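Putative aminopeptidase (Leishmania major, PDB 5NTH) probably acts as a manganese-dependent metalloaminopeptidase of the M17 family, removing amino acids from the N-termini of peptides. Local coordinates at residues A[59-62]-A[63-66]; A[220-223]-A[224-228]; A[229-232]-A[233-237]. All coordinates share one frame; numbering follows the deposited sequence.

Interaction 1 (A[59-62]-A[63-66])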
loop_
_atom_site.group_PDB
_atom_site.type_symbol
_atom_site.label_atom_id
_atom_site.label_comp_id
_atom_site.label_asym_id
_atom_site.label_seq_id
_atom_site.Cartn_x
_atom_site.Cartn_y
_atom_site.Cartn_z
ATOM N N ASN A 59 53.900 6.368 -25.927
ATOM C CA ASN A 59 54.607 5.728 -27.052
ATOM C C ASN A 59 55.085 4.316 -26.737
ATOM O O ASN A 59 55.381 3.542 -27.639
ATOM C CB ASN A 59 55.828 6.553 -27.468
ATOM C CG ASN A 59 55.489 8.013 -27.729
ATOM O OD1 ASN A 59 54.518 8.330 -28.418
ATOM N ND2 ASN A 59 56.286 8.909 -27.164
ATOM N N SER A 60 55.206 4.008 -25.452
ATOM C CA SER A 60 55.394 2.632 -24.968
ATOM C C SER A 60 54.410 1.593 -25.615
ATOM O O SER A 60 54.772 0.409 -25.791
ATOM C CB SER A 60 55.294 2.636 -23.426
ATOM O OG SER A 60 54.916 1.383 -22.896
ATOM N N LEU A 61 53.192 2.035 -25.965
ATOM C CA LEU A 61 52.177 1.142 -26.555
ATOM C C LEU A 61 52.400 0.747 -27.989
ATOM O O LEU A 61 51.867 -0.272 -28.408
ATOM C CB LEU A 61 50.764 1.721 -26.431
ATOM C CG LEU A 61 49.862 1.062 -25.381
ATOM C CD1 LEU A 61 50.540 0.964 -24.029
ATOM C CD2 LEU A 61 48.580 1.858 -25.259
ATOM N N LYS A 62 53.199 1.500 -28.737
ATOM C CA LYS A 62 53.454 1.162 -30.153
ATOM C C LYS A 62 54.127 -0.218 -30.347
ATOM O O LYS A 62 54.146 -0.766 -31.447
ATOM C CB LYS A 62 54.254 2.285 -30.844
ATOM C CG LYS A 62 53.638 3.673 -30.623
ATOM C CD LYS A 62 54.245 4.820 -31.436
ATOM C CE LYS A 62 54.008 6.158 -30.720
ATOM N NZ LYS A 62 53.478 7.248 -31.584
ATOM N N SER A 63 54.651 -0.769 -29.261
ATOM C CA SER A 63 55.261 -2.099 -29.217
ATOM C C SER A 63 54.250 -3.217 -29.229
ATOM O O SER A 63 54.569 -4.317 -29.651
ATOM C CB SER A 63 56.059 -2.290 -27.911
ATOM O OG SER A 63 56.660 -1.075 -27.524
ATOM N N VAL A 64 53.056 -2.975 -28.693
ATOM C CA VAL A 64 52.115 -4.059 -28.525
ATOM C C VAL A 64 51.857 -4.570 -29.939
ATOM O O VAL A 64 51.810 -3.815 -30.905
ATOM C CB VAL A 64 50.816 -3.661 -27.781
ATOM C CG1 VAL A 64 51.118 -2.961 -26.457
ATOM C CG2 VAL A 64 49.925 -2.783 -28.639
ATOM N N LEU A 65 51.685 -5.870 -30.023
ATOM C CA LEU A 65 51.749 -6.584 -31.256
ATOM C C LEU A 65 50.534 -6.377 -32.165
ATOM O O LEU A 65 50.515 -6.840 -33.312
ATOM C CB LEU A 65 51.886 -8.058 -30.904
ATOM C CG LEU A 65 52.319 -8.990 -32.026
ATOM C CD1 LEU A 65 53.647 -8.515 -32.635
ATOM C CD2 LEU A 65 52.430 -10.418 -31.487
ATOM N N PHE A 66 49.514 -5.678 -31.679
ATOM C CA PHE A 66 48.336 -5.372 -32.480
ATOM C C PHE A 66 48.346 -3.888 -32.845
ATOM O O PHE A 66 47.328 -3.341 -33.279
ATOM C CB PHE A 66 47.046 -5.778 -31.725
ATOM C CG PHE A 66 46.840 -5.039 -30.453
ATOM C CD1 PHE A 66 46.344 -3.743 -30.454
ATOM C CD2 PHE A 66 47.201 -5.604 -29.256
ATOM C CE1 PHE A 66 46.200 -3.027 -29.280
ATOM C CE2 PHE A 66 47.058 -4.897 -28.073
ATOM C CZ PHE A 66 46.550 -3.607 -28.079
#

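Interaction 2 (A[220-223]-A[224-228])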
loop_
_atom_site.group_PDB
_atom_site.type_symbol
_atom_site.label_atom_id
_atom_site.label_comp_id
_atom_site.label_asym_id
_atom_site.label_seq_id
_atom_site.Cartn_x
_atom_site.Cartn_y
_atom_site.Cartn_z
ATOM N N VAL A 220 26.569 -18.571 -6.177
ATOM C CA VAL A 220 25.570 -17.528 -5.934
ATOM C C VAL A 220 24.473 -17.562 -6.981
ATOM O O VAL A 220 23.301 -17.662 -6.640
ATOM C CB VAL A 220 26.217 -16.127 -5.850
ATOM C CG1 VAL A 220 25.182 -15.027 -5.871
ATOM C CG2 VAL A 220 27.021 -16.005 -4.568
ATOM N N ASP A 221 24.887 -17.490 -8.242
ATOM C CA ASP A 221 23.980 -17.520 -9.413
ATOM C C ASP A 221 23.082 -18.728 -9.455
ATOM O O ASP A 221 21.954 -18.592 -9.889
ATOM C CB ASP A 221 24.746 -17.535 -10.739
ATOM C CG ASP A 221 25.110 -16.138 -11.264
ATOM O OD1 ASP A 221 24.603 -15.104 -10.777
ATOM O OD2 ASP A 221 25.915 -16.089 -12.235
ATOM N N THR A 222 23.573 -19.905 -9.047
ATOM C CA THR A 222 22.758 -21.125 -9.104
ATOM C C THR A 222 21.479 -20.982 -8.273
ATOM O O THR A 222 21.532 -20.541 -7.121
ATOM C CB THR A 222 23.500 -22.339 -8.576
ATOM O OG1 THR A 222 24.714 -22.481 -9.296
ATOM C CG2 THR A 222 22.706 -23.598 -8.773
ATOM N N PRO A 223 20.320 -21.344 -8.843
ATOM C CA PRO A 223 19.128 -21.312 -8.028
ATOM C C PRO A 223 19.098 -22.431 -6.972
ATOM O O PRO A 223 19.803 -23.421 -7.105
ATOM C CB PRO A 223 18.025 -21.488 -9.045
ATOM C CG PRO A 223 18.648 -22.242 -10.148
ATOM C CD PRO A 223 20.039 -21.756 -10.217
ATOM N N PRO A 224 18.281 -22.266 -5.929
ATOM C CA PRO A 224 18.145 -23.182 -4.793
ATOM C C PRO A 224 17.463 -24.490 -5.064
ATOM O O PRO A 224 17.611 -25.427 -4.293
ATOM C CB PRO A 224 17.314 -22.399 -3.802
ATOM C CG PRO A 224 16.676 -21.306 -4.576
ATOM C CD PRO A 224 17.381 -21.111 -5.843
ATOM N N CYS A 225 16.707 -24.559 -6.148
ATOM C CA CYS A 225 16.222 -25.858 -6.651
ATOM C C CYS A 225 17.392 -26.790 -6.935
ATOM O O CYS A 225 17.221 -27.992 -6.954
ATOM C CB CYS A 225 15.354 -25.692 -7.917
ATOM S SG CYS A 225 16.094 -24.751 -9.303
ATOM N N MET A 226 18.575 -26.216 -7.162
ATOM C CA MET A 226 19.814 -26.977 -7.372
ATOM C C MET A 226 20.827 -26.801 -6.257
ATOM O O MET A 226 21.343 -27.778 -5.745
ATOM C CB MET A 226 20.465 -26.535 -8.675
ATOM C CG MET A 226 21.841 -27.142 -8.885
ATOM S SD MET A 226 21.716 -28.911 -9.116
ATOM C CE MET A 226 21.212 -28.887 -10.853
ATOM N N LEU A 227 21.160 -25.561 -5.941
ATOM C CA LEU A 227 22.040 -25.297 -4.827
ATOM C C LEU A 227 21.256 -25.076 -3.549
ATOM O O LEU A 227 20.936 -23.938 -3.175
ATOM C CB LEU A 227 22.953 -24.097 -5.068
ATOM C CG LEU A 227 23.992 -23.988 -3.946
ATOM C CD1 LEU A 227 24.991 -25.128 -3.973
ATOM C CD2 LEU A 227 24.711 -22.680 -4.069
ATOM N N ASP A 228 21.007 -26.180 -2.864
ATOM C CA ASP A 228 20.362 -26.173 -1.561
ATOM C C ASP A 228 21.423 -26.495 -0.521
ATOM O O ASP A 228 22.604 -26.583 -0.838
ATOM C CB ASP A 228 19.198 -27.182 -1.544
ATOM C CG ASP A 228 19.640 -28.618 -1.806
ATOM O OD1 ASP A 228 20.766 -28.989 -1.467
ATOM O OD2 ASP A 228 18.852 -29.392 -2.355
#

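Interaction 3 (A[229-232]-A[233-237])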
loop_
_atom_site.group_PDB
_atom_site.type_symbol
_atom_site.label_atom_id
_atom_site.label_comp_id
_atom_site.label_asym_id
_atom_site.label_seq_id
_atom_site.Cartn_x
_atom_site.Cartn_y
_atom_site.Cartn_z
ATOM N N THR A 229 21.010 -26.710 0.710
ATOM C CA THR A 229 21.959 -26.911 1.780
ATOM C C THR A 229 22.659 -28.241 1.746
ATOM O O THR A 229 23.754 -28.346 2.259
ATOM C CB THR A 229 21.300 -26.791 3.160
ATOM O OG1 THR A 229 20.320 -27.819 3.333
ATOM C CG2 THR A 229 20.666 -25.402 3.323
ATOM N N VAL A 230 22.035 -29.265 1.182
ATOM C CA VAL A 230 22.684 -30.581 1.112
ATOM C C VAL A 230 23.730 -30.604 0.009
ATOM O O VAL A 230 24.764 -31.258 0.133
ATOM C CB VAL A 230 21.655 -31.717 0.944
ATOM C CG1 VAL A 230 22.324 -33.047 0.646
ATOM C CG2 VAL A 230 20.853 -31.856 2.229
ATOM N N VAL A 231 23.456 -29.879 -1.059
ATOM C CA VAL A 231 24.338 -29.880 -2.198
ATOM C C VAL A 231 25.525 -29.009 -1.851
ATOM O O VAL A 231 26.660 -29.453 -1.970
ATOM C CB VAL A 231 23.641 -29.375 -3.477
ATOM C CG1 VAL A 231 24.654 -29.110 -4.597
ATOM C CG2 VAL A 231 22.623 -30.401 -3.947
ATOM N N TYR A 232 25.242 -27.776 -1.420
ATOM C CA TYR A 232 26.257 -26.852 -0.928
ATOM C C TYR A 232 27.177 -27.559 0.066
ATOM O O TYR A 232 28.382 -27.361 0.031
ATOM C CB TYR A 232 25.600 -25.672 -0.240
ATOM C CG TYR A 232 26.399 -24.403 -0.173
ATOM C CD1 TYR A 232 27.785 -24.378 -0.366
ATOM C CD2 TYR A 232 25.759 -23.203 0.109
ATOM C CE1 TYR A 232 28.491 -23.196 -0.297
ATOM C CE2 TYR A 232 26.451 -22.009 0.179
ATOM C CZ TYR A 232 27.818 -21.998 -0.017
ATOM O OH TYR A 232 28.517 -20.784 0.057
ATOM N N ALA A 233 26.625 -28.404 0.932
ATOM C CA ALA A 233 27.463 -29.176 1.880
ATOM C C ALA A 233 28.330 -30.272 1.240
ATOM O O ALA A 233 29.475 -30.506 1.643
ATOM C CB ALA A 233 26.595 -29.809 2.945
ATOM N N GLU A 234 27.777 -30.970 0.267
ATOM C CA GLU A 234 28.548 -31.973 -0.441
ATOM C C GLU A 234 29.772 -31.336 -1.163
ATOM O O GLU A 234 30.848 -31.952 -1.271
ATOM C CB GLU A 234 27.631 -32.686 -1.416
ATOM C CG GLU A 234 28.185 -33.975 -1.973
ATOM C CD GLU A 234 27.273 -34.523 -3.042
ATOM O OE1 GLU A 234 26.103 -34.870 -2.724
ATOM O OE2 GLU A 234 27.723 -34.556 -4.207
ATOM N N ILE A 235 29.584 -30.102 -1.635
ATOM C CA ILE A 235 30.591 -29.377 -2.357
ATOM C C ILE A 235 31.697 -29.038 -1.383
ATOM O O ILE A 235 32.871 -29.322 -1.642
ATOM C CB ILE A 235 30.032 -28.102 -3.037
ATOM C CG1 ILE A 235 29.255 -28.458 -4.311
ATOM C CG2 ILE A 235 31.148 -27.161 -3.468
ATOM C CD1 ILE A 235 28.494 -27.307 -4.952
ATOM N N ALA A 236 31.307 -28.444 -0.263
ATOM C CA ALA A 236 32.237 -28.091 0.806
ATOM C C ALA A 236 33.062 -29.296 1.255
ATOM O O ALA A 236 34.275 -29.174 1.420
ATOM C CB ALA A 236 31.499 -27.474 1.986
ATOM N N ALA A 237 32.424 -30.458 1.400
ATOM C CA ALA A 237 33.160 -31.701 1.673
ATOM C C ALA A 237 34.251 -32.003 0.616
ATOM O O ALA A 237 35.418 -32.162 0.969
ATOM C CB ALA A 237 32.205 -32.873 1.805
#

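Interaction 1 (A[59-62]-A[63-66])
The amide V64 N is bonded to L61 O over 3.0 Å, with an N-H...O angle of 159°, and closes a turn that passes through K62 and S63. The amide meets the oxygen from above the carbonyl plane. CG2 of V64 comes to 3.2 Å from L61 O, while CG1 of V64 lies 3.4 Å from it, so that the oxygen has the amide and both methyls of one residue around it. CG1 of V64 stands anti to its own carbonyl carbon (chi1 -52°), which turns it toward L61, and there it meets L61 CG at 4.3 Å. One residue earlier, the hydroxyl of S63 turns back along the chain to S60 O. With OG anti to the carbonyl carbon (chi1 -35°), OG of S63 reaches S60 O at 3.0 Å, again from above the carbonyl plane. A third bond, K62 N to N59 O at 3.2 Å, gives the chain two successive beta turns, with S60-L61 and K62-S63 at their corners. They lie in the loop between helices 53-57 and 69-77, in the N-terminal domain of this M17 enzyme, a domain classed with the macro domains. Past the second turn V64 adopts an extended backbone and the chain leaves the helical course. CG2 of V64 then sits 3.5 Å above the F66 ring, offset toward its rim. The buried L61 rests on L49 and F66 on V47, both of strand 46-51, and the F66 ring also packs edge-to-face with Y140. On the solvent side are S60, K62 and S63; there the amide of S60 is bonded to D58 OD1, and K62 lies against Y67.

Interaction 2 (A[220-223]-A[224-228])
P223 O accepts two amides: L227 N closes an alpha-turn, and M226 N a beta turn nested within it, in the connection that joins helix 203-221 to helix 229-243 in the catalytic domain. The L227 N bond to P223 O is the shorter, at 2.8 Å, and lies in the carbonyl plane; M226 N reaches the same oxygen at 3.1 Å from above that plane. P223 and P224 are the first two residues of the turn. T222 points its methyl into it: CG2 of T222 touches M226 CG at 3.6 Å and L227 CB at 3.7 Å. A chi1 of -56° sets OG1 of T222 beside the backbone N, where it is bonded to Y21 OH and R218 O, and CG2 anti to that N. The M226 chain bends at chi2 and chi3, so the thioether turns away toward V18 and Y21 of helix 12-26. Beyond the turn, D228 is the N-cap of helix 229-243, its OD1 receiving V231 N and its OD2 forming a salt bridge with R8, while a second subunit packs its D371 on P223 and its V373 on C225. C225 takes chi1 of 54°, with sulfur between backbone N and carbonyl carbon, which swings SG of C225 back to the P223 ring, where it meets P223 CG at 3.7 Å.

Interaction 3 (A[229-232]-A[233-237])
Residues 229-237 form the first turns of alpha-helix 229-243, in which T229, V230, V231 and Y232 each offer a carbonyl to the amide four residues on. These bonds differ in straightness: A236 N to Y232 O (3.1 Å) has an N-H...O angle of 168°, whereas A233 N to T229 O (3.2 Å) has one of 144°, with the amide above the carbonyl plane. V231 and I235 line up on one side of the helix, CG1 of V231 lying 4.3 Å from CD1 of I235. Both face helix 12-26, V231 against V22 and I235 against Y21 and C25, while A233 and A236 face strand 275-282, on H275 and V277. Y232 sends its ring toward helix 323-341; CG anti to the backbone N (chi1 -156°) stands the phenol out from the helix, against A326, with OH hydrogen-bonded to S325 OG. E234, extended beyond CG, pairs its carboxylate with R6, and T229 OG1 is bonded to P273 O. At the base of the glutamate, CB of E234 lies 3.4 Å from V231 O.

Overall arrangement
Interactions 2 and 3 are consecutive and adjoining, their centres 11 Å apart: the turn after helix 203-221 leads directly into helix 229-243. M226 O lies 3.4 Å from V231 CG2, and L227 CD1 packs 3.7 Å from Y232 N and 4.2 Å from I235 CD1. Both contacts lie near the metal centre, and none of their residues is a metal ligand. The side chain of P224 is about 9 Å from those of the manganese ligands D303 and D321 and about 14 Å from bound actinonin, and that of Y232 is about 9 Å from that of K298, another manganese ligand. Interaction 1 stands apart in the N-terminal domain, its centre 45 Å from that of interaction 2 and 48 Å from that of interaction 3.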